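Local coordinates for putative transcriptional regulator (MarR/EmrR family) (Acinetobacter sp. ADP1, PDB 3NRV), which probably binds DNA as a winged helix-turn-helix transcription factor of the MarR family, whose members typically work as dimers, at the interface of chains A and B. Coordinates in Å, arbitrary orientation; residue numbers count along the deposited sequence, not the author numbering. Chains: chain A/B, Putative transcriptional regulator (MarR/EmrR family).

Contact 1: the interface of chains A and B. Residues chain A 5, 7, 9; chain B 43, 47, 51, 108, 115.
A:Ile7 and A:Gln5, near the N-terminus of chain A, lie against B:Tyr108 in a small, partly water-mediated patch between two copies of the same protein. It lays the start of one subunit over the body of the other, probably as an accessory part of the MarR-type dimer. The patch hides 191 Å² in total. Direct polar contact is slight: the backbone A:Ile7 N points to the phenol oxygen B:Tyr108 OH at 3.3 Å, and the angle of 125° at the hydrogen makes this a weak bond. More of the polar work falls to water 1, which bridges the chains. It lies 2.8 Å from B:Tyr108 OH and 2.7 Å from the hydroxyl B:Ser51 OG, while across the contact it pairs with the backbone atoms A:Ile7 O and A:Gln5 N; the last pair is less certain because A:Gln5 is poorly ordered. B:Ser51 OG also donates to the carbonyl B:Ser47 O one helical turn back (3.1 Å, C=O...donor angle 160°), which probably fixes the rotation of the hydroxyl and would leave its oxygen to accept from the water. The apolar evidence comes from A:Ile7. With CG1 beside its own backbone N (chi1 -70°), it sends CD1 to the methyl B:Ala115 CB at 3.7 Å and to the rim atom B:Trp43 CZ2 at 4.1 Å. The methyl A:Ile9 CD1 rests against the hydroxyl B:Ser47 OG at 3.4 Å, while B:Ser47 CB covers one indole face of B:Trp43 near its rim. In the fold, the chain A stretch leading into and entering 3-10 helix 9-11 runs over helices 40-51 and 102-122 of chain B.

Contact 2: the interface of chains A and B. Residues chain A 51-52, 145-146, 148; chain B 19-20, 23-24, 27.
The flat carboxylate of A:Asp146 is met across the interface by the ammonium of B:Lys23, with NZ 2.5 Å from OD1. The nitrogen approaches on the anti side and 34° out of the carboxylate plane, so this salt bridge, although short, is tilted. The other flat acceptor is the backbone carbonyl of A:Val145: B:Lys27 NZ donates to its O at 2.9 Å, lying in the carbonyl plane with a C=O...donor angle of 153°. Both lysines leave helix 13-36 of chain B and reach the end of helix 128-147 of chain A, B:Lys23 pairing with the A:Asp146 side chain and B:Lys27 with main-chain oxygens of the last turn. The negative end of the helix dipole may add to the attraction for the B:Lys27 ammonium. B:Lys23 reaches across with its chain extended and CG anti to the backbone N (chi1 -174°), and its methylenes run antiparallel to the A:Val145 side chain, CG lying 3.7 Å from A:Val145 CG1. The second valine methyl, CG2, presses on B:Leu20 CD1 at 3.5 Å, close packing for two methyls, and the valine lies nearly perpendicular to B:Leu24. One side chain thus packs against three residues of the opposing helix. On the other flank of B:Lys23, A:Ser51 approaches the B helix backbone, with CB 4.0 Å from B:Met19 CA. The patch hides 385 Å² and probably belongs to the dimer interface usual in this family. Water 2 completes the polar end, 2.9 Å from B:Lys27 NZ and 2.9 Å from A:Asp146 O.

Contact 1: the interface of chains A and B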
ATOM      1  N   GLN A   5      18.086   9.548  -2.903  1.00 70.21           N
ATOM      2  CA  GLN A   5      18.087  10.798  -3.657  1.00 70.43           C
ATOM      3  C   GLN A   5      17.531  11.961  -2.833  1.00 70.65           C
ATOM      4  O   GLN A   5      18.207  12.480  -1.945  1.00 76.41           O
ATOM      5  CB  GLN A   5      17.308  10.630  -4.963  1.00 65.19           C
ATOM      6  CG  GLN A   5      18.178  10.641  -6.209  1.00 68.63           C
ATOM      7  CD  GLN A   5      18.656  12.035  -6.569  1.00 84.96           C
ATOM      8  OE1 GLN A   5      17.952  13.023  -6.342  1.00 76.05           O
ATOM      9  NE2 GLN A   5      19.854  12.123  -7.142  1.00 89.28           N
ATOM     10  N   ILE A   7      14.502  11.739  -1.217  1.00 43.24           N
ATOM     11  CA  ILE A   7      13.614  11.175  -0.213  1.00 40.45           C
ATOM     12  C   ILE A   7      14.318   9.981   0.407  1.00 42.87           C
ATOM     13  O   ILE A   7      14.810   9.101  -0.301  1.00 39.46           O
ATOM     14  CB  ILE A   7      12.274  10.710  -0.852  1.00 36.63           C
ATOM     15  CG1 ILE A   7      11.447  11.915  -1.301  1.00 37.04           C
ATOM     16  CG2 ILE A   7      11.447   9.828   0.116  1.00 30.03           C
ATOM     17  CD1 ILE A   7      10.344  11.538  -2.246  1.00 34.22           C
ATOM     18  N   ILE A   9      13.591   6.768   2.049  1.00 29.83           N
ATOM     19  CA  ILE A   9      12.446   5.870   2.188  1.00 33.39           C
ATOM     20  C   ILE A   9      12.302   5.295   3.597  1.00 40.07           C
ATOM     21  O   ILE A   9      11.181   5.104   4.079  1.00 35.35           O
ATOM     22  CB  ILE A   9      12.523   4.697   1.188  1.00 45.07           C
ATOM     23  CG1 ILE A   9      12.612   5.223  -0.251  1.00 48.16           C
ATOM     24  CG2 ILE A   9      11.333   3.745   1.376  1.00 37.82           C
ATOM     25  CD1 ILE A   9      11.447   6.089  -0.666  1.00 52.25           C
TER
ATOM     26  N   TRP B  43       4.433   5.650  -9.146  1.00 22.17           N
ATOM     27  CA  TRP B  43       5.250   6.546  -8.312  1.00 24.03           C
ATOM     28  C   TRP B  43       6.093   5.769  -7.278  1.00 24.99           C
ATOM     29  O   TRP B  43       7.273   6.039  -7.105  1.00 22.75           O
ATOM     30  CB  TRP B  43       4.392   7.625  -7.600  1.00 25.42           C
ATOM     31  CG  TRP B  43       5.189   8.277  -6.533  1.00 22.82           C
ATOM     32  CD1 TRP B  43       5.034   8.153  -5.180  1.00 27.07           C
ATOM     33  CD2 TRP B  43       6.366   9.070  -6.733  1.00 24.27           C
ATOM     34  NE1 TRP B  43       6.030   8.855  -4.527  1.00 25.48           N
ATOM     35  CE2 TRP B  43       6.855   9.419  -5.454  1.00 26.13           C
ATOM     36  CE3 TRP B  43       7.035   9.528  -7.868  1.00 28.31           C
ATOM     37  CZ2 TRP B  43       7.984  10.216  -5.289  1.00 28.84           C
ATOM     38  CZ3 TRP B  43       8.158  10.320  -7.695  1.00 30.84           C
ATOM     39  CH2 TRP B  43       8.618  10.652  -6.417  1.00 24.93           C
ATOM     40  N   SER B  47      10.175   5.917  -7.296  0.57 22.78           N
ATOM     41  CA  SER B  47      10.889   6.394  -6.120  0.57 25.44           C
ATOM     42  C   SER B  47      11.905   5.350  -5.624  0.57 29.97           C
ATOM     43  O   SER B  47      13.000   5.693  -5.161  0.57 26.73           O
ATOM     44  CB  SER B  47       9.908   6.806  -5.019  0.57 27.67           C
ATOM     45  OG  SER B  47      10.599   7.053  -3.810  0.57 27.97           O
ATOM     46  N   SER B  51      16.480   5.496  -5.754  1.00 34.59           N
ATOM     47  CA  SER B  51      17.137   5.377  -4.453  1.00 40.50           C
ATOM     48  C   SER B  51      18.131   4.238  -4.417  1.00 50.54           C
ATOM     49  O   SER B  51      19.062   4.230  -3.618  1.00 62.25           O
ATOM     50  CB  SER B  51      16.097   5.087  -3.362  1.00 51.03           C
ATOM     51  OG  SER B  51      15.280   6.207  -3.082  1.00 56.17           O
ATOM     52  N   TYR B 108      11.082  11.984 -11.468  1.00 24.15           N
ATOM     53  CA  TYR B 108      11.376  11.851 -10.048  1.00 26.43           C
ATOM     54  C   TYR B 108      11.747  13.201  -9.444  1.00 28.70           C
ATOM     55  O   TYR B 108      11.312  13.558  -8.349  1.00 25.98           O
ATOM     56  CB  TYR B 108      12.496  10.835  -9.793  1.00 26.41           C
ATOM     57  CG  TYR B 108      12.823  10.749  -8.331  1.00 27.74           C
ATOM     58  CD1 TYR B 108      12.043   9.991  -7.465  1.00 23.96           C
ATOM     59  CD2 TYR B 108      13.894  11.470  -7.802  1.00 28.92           C
ATOM     60  CE1 TYR B 108      12.327   9.942  -6.101  1.00 27.41           C
ATOM     61  CE2 TYR B 108      14.190  11.425  -6.452  1.00 33.54           C
ATOM     62  CZ  TYR B 108      13.413  10.660  -5.608  1.00 32.92           C
ATOM     63  OH  TYR B 108      13.731  10.629  -4.273  1.00 35.47           O
ATOM     64  N   ALA B 115       5.803  14.535  -3.244  1.00 25.91           N
ATOM     65  CA  ALA B 115       5.849  13.445  -2.270  1.00 28.41           C
ATOM     66  C   ALA B 115       6.283  13.969  -0.894  1.00 26.29           C
ATOM     67  O   ALA B 115       5.734  13.589   0.146  1.00 23.70           O
ATOM     68  CB  ALA B 115       6.813  12.343  -2.749  1.00 25.62           C
TER
HETATM   69  O   HOH W   1      15.603   8.890  -3.121  1.00 67.47           O

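Contact 2: the interface of chains A and B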
ATOM      1  N   SER A  51     -12.236   1.003   3.102  1.00 32.81           N
ATOM      2  CA  SER A  51     -11.406   2.100   3.578  1.00 37.70           C
ATOM      3  C   SER A  51     -11.918   3.479   3.117  1.00 35.77           C
ATOM      4  O   SER A  51     -11.620   4.501   3.731  1.00 31.09           O
ATOM      5  CB  SER A  51      -9.978   1.900   3.091  1.00 33.70           C
ATOM      6  OG  SER A  51      -9.867   2.417   1.769  1.00 33.92           O
ATOM      7  N   ALA A  52     -12.688   3.511   2.034  1.00 33.78           N
ATOM      8  CA  ALA A  52     -13.157   4.790   1.499  1.00 36.86           C
ATOM      9  C   ALA A  52     -14.317   4.594   0.517  1.00 43.20           C
ATOM     10  O   ALA A  52     -14.462   3.529  -0.072  1.00 46.04           O
ATOM     11  CB  ALA A  52     -11.997   5.535   0.831  1.00 38.11           C
ATOM     12  N   VAL A 145      -5.249  11.576   7.378  1.00 32.19           N
ATOM     13  CA  VAL A 145      -5.551  11.094   6.031  1.00 28.51           C
ATOM     14  C   VAL A 145      -6.966  11.551   5.615  1.00 35.33           C
ATOM     15  O   VAL A 145      -7.198  11.940   4.467  1.00 35.50           O
ATOM     16  CB  VAL A 145      -5.363   9.543   5.932  1.00 30.89           C
ATOM     17  CG1 VAL A 145      -5.948   8.986   4.656  1.00 31.62           C
ATOM     18  CG2 VAL A 145      -3.876   9.197   6.007  1.00 29.73           C
ATOM     19  N   ASP A 146      -7.901  11.527   6.562  1.00 36.01           N
ATOM     20  CA  ASP A 146      -9.261  12.010   6.301  1.00 38.79           C
ATOM     21  C   ASP A 146      -9.272  13.456   5.793  1.00 42.91           C
ATOM     22  O   ASP A 146     -10.120  13.824   4.983  1.00 40.39           O
ATOM     23  CB  ASP A 146     -10.140  11.892   7.550  1.00 37.89           C
ATOM     24  CG  ASP A 146     -10.525  10.456   7.866  1.00 43.61           C
ATOM     25  OD1 ASP A 146     -10.495   9.602   6.948  1.00 45.62           O
ATOM     26  OD2 ASP A 146     -10.870  10.181   9.036  1.00 51.51           O
HETATM   27  N   MSE A 148      -6.830  14.915   4.071  1.00 38.30           N
HETATM   28  CA  MSE A 148      -6.044  15.111   2.851  1.00 35.91           C
HETATM   29  C   MSE A 148      -6.912  14.917   1.612  1.00 37.77           C
HETATM   30  O   MSE A 148      -6.418  15.020   0.503  1.00 43.98           O
HETATM   31  CB  MSE A 148      -4.821  14.182   2.831  1.00 35.58           C
HETATM   32  CG  MSE A 148      -3.838  14.450   3.996  1.00 31.16           C
HETATM   33 SE   MSE A 148      -2.346  13.206   4.175  0.60 34.47          SE
HETATM   34  CE  MSE A 148      -1.354  13.644   2.571  1.00 32.23           C
TER
HETATM   35  N   MSE B  19      -6.746   0.010   6.569  1.00 28.48           N
HETATM   36  CA  MSE B  19      -7.672   1.076   6.197  1.00 33.02           C
HETATM   37  C   MSE B  19      -6.949   2.400   6.042  1.00 31.45           C
HETATM   38  O   MSE B  19      -7.288   3.210   5.187  1.00 27.96           O
HETATM   39  CB  MSE B  19      -8.774   1.184   7.232  1.00 30.99           C
HETATM   40  CG  MSE B  19      -9.675  -0.020   7.195  1.00 50.22           C
HETATM   41 SE   MSE B  19     -11.284   0.360   8.171  0.52 49.76          SE
HETATM   42  CE  MSE B  19     -10.571   0.103   9.985  1.00 53.39           C
ATOM     43  N   LEU B  20      -5.957   2.618   6.900  1.00 28.81           N
ATOM     44  CA  LEU B  20      -5.101   3.789   6.783  1.00 32.67           C
ATOM     45  C   LEU B  20      -4.393   3.762   5.433  1.00 23.73           C
ATOM     46  O   LEU B  20      -4.501   4.690   4.649  1.00 26.72           O
ATOM     47  CB  LEU B  20      -4.046   3.780   7.893  1.00 27.61           C
ATOM     48  CG  LEU B  20      -2.918   4.805   7.788  1.00 25.78           C
ATOM     49  CD1 LEU B  20      -3.453   6.250   7.791  1.00 26.71           C
ATOM     50  CD2 LEU B  20      -1.924   4.592   8.933  1.00 24.48           C
ATOM     51  N   LYS B  23      -6.750   4.058   2.259  1.00 23.84           N
ATOM     52  CA  LYS B  23      -7.289   5.382   2.008  1.00 26.72           C
ATOM     53  C   LYS B  23      -6.198   6.366   1.562  1.00 30.47           C
ATOM     54  O   LYS B  23      -6.413   7.181   0.667  1.00 27.70           O
ATOM     55  CB  LYS B  23      -8.034   5.909   3.227  1.00 30.31           C
ATOM     56  CG  LYS B  23      -8.736   7.236   2.965  1.00 35.77           C
ATOM     57  CD  LYS B  23      -9.759   7.527   4.050  1.00 46.23           C
ATOM     58  CE  LYS B  23     -10.603   8.746   3.715  1.00 44.17           C
ATOM     59  NZ  LYS B  23     -11.614   8.948   4.781  1.00 54.22           N
ATOM     60  N   LEU B  24      -5.028   6.286   2.190  1.00 25.97           N
ATOM     61  CA  LEU B  24      -3.898   7.116   1.790  1.00 25.45           C
ATOM     62  C   LEU B  24      -3.529   6.817   0.334  1.00 28.24           C
ATOM     63  O   LEU B  24      -3.362   7.732  -0.472  1.00 28.53           O
ATOM     64  CB  LEU B  24      -2.719   6.868   2.740  1.00 28.50           C
ATOM     65  CG  LEU B  24      -1.406   7.623   2.510  1.00 31.15           C
ATOM     66  CD1 LEU B  24      -1.632   9.101   2.517  1.00 27.67           C
ATOM     67  CD2 LEU B  24      -0.385   7.214   3.577  1.00 40.24           C
ATOM     68  N   LYS B  27      -6.214   8.182  -2.160  1.00 26.66           N
ATOM     69  CA  LYS B  27      -6.089   9.630  -2.337  1.00 27.86           C
ATOM     70  C   LYS B  27      -4.852   9.960  -3.159  1.00 29.29           C
ATOM     71  O   LYS B  27      -4.859  10.871  -3.985  1.00 28.35           O
ATOM     72  CB  LYS B  27      -6.038  10.353  -0.985  1.00 28.97           C
ATOM     73  CG  LYS B  27      -7.355  10.246  -0.198  1.00 32.76           C
ATOM     74  CD  LYS B  27      -7.429  11.258   0.930  1.00 34.97           C
ATOM     75  CE  LYS B  27      -8.882  11.463   1.364  1.00 41.71           C
ATOM     76  NZ  LYS B  27      -8.961  12.588   2.318  1.00 54.36           N
TER
HETATM   77  O   HOH W   2     -11.583  11.966   3.293  1.00 46.85           O

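The C-alpha centres of contact 1 and contact 2 lie about 21 Å apart, in one interface between identical chains. Helix 40-51 serves both with opposite chains: its chain B copy receives the N-terminal segment of chain A in contact 1, whereas its chain A copy meets helix 13-36 of chain B in contact 2. Ser51 shows the difference, being a water partner in one and a packing neighbour in the other. Both ends of chain A therefore touch chain B. Since the whole interface departs from an exact two-fold, the detail of either contact need not recur identically in its counterpart.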